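Local coordinates for protein ribonucleoside triphosphate reductase (Lactobacillus leichmannii, PDB 1L1L) that reduces ribonucleoside triphosphates to deoxyribonucleotides with the help of a B12 cofactor, as an allosterically regulated class II enzyme that works as a monomer, at residues 29-33 with 45-51. Numbering follows the deposited sequence.
Sequences VTYKR and SENWDET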
# COMPACT_ATOMS: atom_id res chain seq x y z
N VAL A 29 -13.97 9.83 -13.13
CA VAL A 29 -14.65 8.56 -12.99
C VAL A 29 -14.03 7.76 -11.85
O VAL A 29 -14.74 7.22 -10.99
CB VAL A 29 -14.56 7.75 -14.30
CG1 VAL A 29 -15.18 6.39 -14.10
CG2 VAL A 29 -15.26 8.50 -15.42
N THR A 30 -12.70 7.69 -11.85
CA THR A 30 -11.97 6.96 -10.81
C THR A 30 -12.29 7.52 -9.44
O THR A 30 -12.49 6.78 -8.49
CB THR A 30 -10.44 7.04 -11.04
OG1 THR A 30 -10.12 6.37 -12.26
CG2 THR A 30 -9.69 6.36 -9.89
N TYR A 31 -12.37 8.84 -9.34
CA TYR A 31 -12.68 9.45 -8.06
C TYR A 31 -14.07 9.05 -7.57
O TYR A 31 -14.23 8.66 -6.41
CB TYR A 31 -12.61 10.99 -8.17
CG TYR A 31 -13.46 11.67 -7.14
CD1 TYR A 31 -13.17 11.55 -5.77
CD2 TYR A 31 -14.61 12.37 -7.51
CE1 TYR A 31 -14.02 12.12 -4.80
CE2 TYR A 31 -15.46 12.93 -6.55
CZ TYR A 31 -15.16 12.80 -5.20
OH TYR A 31 -16.01 13.35 -4.27
N LYS A 32 -15.06 9.13 -8.45
CA LYS A 32 -16.44 8.81 -8.10
C LYS A 32 -16.69 7.40 -7.60
O LYS A 32 -17.52 7.19 -6.72
CB LYS A 32 -17.35 9.06 -9.30
CG LYS A 32 -17.50 10.52 -9.64
CD LYS A 32 -18.15 11.29 -8.48
CE LYS A 32 -19.61 10.94 -8.33
NZ LYS A 32 -20.26 11.81 -7.31
N ARG A 33 -15.98 6.43 -8.16
CA ARG A 33 -16.19 5.07 -7.74
C ARG A 33 -15.14 4.59 -6.75
O ARG A 33 -15.13 3.41 -6.40
CB ARG A 33 -16.21 4.16 -8.97
CG ARG A 33 -14.89 4.14 -9.73
CD ARG A 33 -15.00 3.35 -11.03
NE ARG A 33 -15.55 2.01 -10.81
CZ ARG A 33 -15.36 0.98 -11.63
NH1 ARG A 33 -14.61 1.13 -12.72
NH2 ARG A 33 -15.90 -0.20 -11.36
N SER A 45 -23.61 10.59 -3.43
CA SER A 45 -22.20 10.47 -3.08
C SER A 45 -21.57 11.87 -3.18
O SER A 45 -22.08 12.74 -3.88
CB SER A 45 -21.50 9.51 -4.04
OG SER A 45 -21.51 10.00 -5.37
N GLU A 46 -20.46 12.06 -2.47
CA GLU A 46 -19.74 13.33 -2.45
C GLU A 46 -19.31 13.84 -3.83
O GLU A 46 -19.23 13.09 -4.80
CB GLU A 46 -18.48 13.20 -1.60
CG GLU A 46 -18.69 13.02 -0.11
CD GLU A 46 -17.36 12.80 0.60
OE1 GLU A 46 -17.28 13.01 1.83
OE2 GLU A 46 -16.39 12.42 -0.10
N ASN A 47 -19.03 15.14 -3.88
CA ASN A 47 -18.52 15.78 -5.09
C ASN A 47 -17.06 16.04 -4.72
O ASN A 47 -16.72 16.01 -3.54
CB ASN A 47 -19.25 17.10 -5.37
CG ASN A 47 -20.71 16.89 -5.72
OD1 ASN A 47 -21.05 16.08 -6.59
ND2 ASN A 47 -21.60 17.62 -5.05
N TRP A 48 -16.20 16.27 -5.71
CA TRP A 48 -14.78 16.47 -5.44
C TRP A 48 -14.50 17.53 -4.36
O TRP A 48 -13.86 17.25 -3.34
CB TRP A 48 -14.07 16.85 -6.75
CG TRP A 48 -12.58 17.03 -6.64
CD1 TRP A 48 -11.83 18.01 -7.24
CD2 TRP A 48 -11.64 16.19 -5.95
NE1 TRP A 48 -10.50 17.83 -6.96
CE2 TRP A 48 -10.36 16.72 -6.17
CE3 TRP A 48 -11.77 15.03 -5.16
CZ2 TRP A 48 -9.20 16.14 -5.64
CZ3 TRP A 48 -10.62 14.45 -4.63
CH2 TRP A 48 -9.35 15.01 -4.88
N ASP A 49 -15.00 18.74 -4.58
CA ASP A 49 -14.79 19.82 -3.63
C ASP A 49 -15.11 19.39 -2.19
O ASP A 49 -14.39 19.77 -1.26
CB ASP A 49 -15.63 21.04 -4.02
CG ASP A 49 -17.10 20.83 -3.75
OD1 ASP A 49 -17.52 21.02 -2.59
OD2 ASP A 49 -17.84 20.46 -4.69
N GLU A 50 -16.16 18.60 -2.01
CA GLU A 50 -16.57 18.14 -0.67
C GLU A 50 -15.60 17.15 -0.06
O GLU A 50 -15.33 17.17 1.14
CB GLU A 50 -17.94 17.50 -0.71
CG GLU A 50 -19.06 18.39 -1.22
CD GLU A 50 -20.36 17.61 -1.33
OE1 GLU A 50 -20.40 16.67 -2.15
OE2 GLU A 50 -21.32 17.94 -0.60
N THR A 51 -15.10 16.23 -0.89
CA THR A 51 -14.16 15.25 -0.38
C THR A 51 -12.90 15.95 0.10
O THR A 51 -12.45 15.72 1.22
CB THR A 51 -13.77 14.23 -1.48
OG1 THR A 51 -14.93 13.48 -1.86
CG2 THR A 51 -12.70 13.29 -0.97
O HOH W 1 -20.15 14.52 -8.27
O HOH W 2 -20.15 7.60 -6.31
O HOH W 3 -22.71 12.71 -6.94
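With CG of Tyr31 trans to the main-chain N (chi1 155°), the ring leaves helix 27-32 toward the start of helix 48-60, while bends at chi2 and chi3 carry the Lys32 ammonium instead to the chain just before that helix, at Ser45 and Glu46. The edge of the Trp48 indole meets one tyrosine face near its rim, CE3 lying 3.7 Å from Tyr31 CE1, in a T-shaped pair with planes at 66°. Thr51 OG1 lies at the ring's edge, in its plane, and accepts from Tyr31 OH (2.6 Å); it donates to Glu46 OE2 (2.5 Å) from above the carboxylate plane, while OE1 pairs with Arg54. Lys32 NZ donates to Glu46 O (3.0 Å) and Ser45 OG (2.9 Å), a hydroxyl also bonded to Glu724, the last modelled residue. Two waters also accept from NZ and donate to Asn47 OD1 and Ser45 O; the four acceptors must share or alternate among three N-H. Trp48 NE1 hydrogen-bonds to Tyr90 O, on whose ring the indole stacks. An aromatic pair, linked hydroxyls and a lysine thus join two parts of the alpha domain; the carboxylate probably polarises both hydroxyls, consistent with their short bonds, although Arg54 offsets part of its charge.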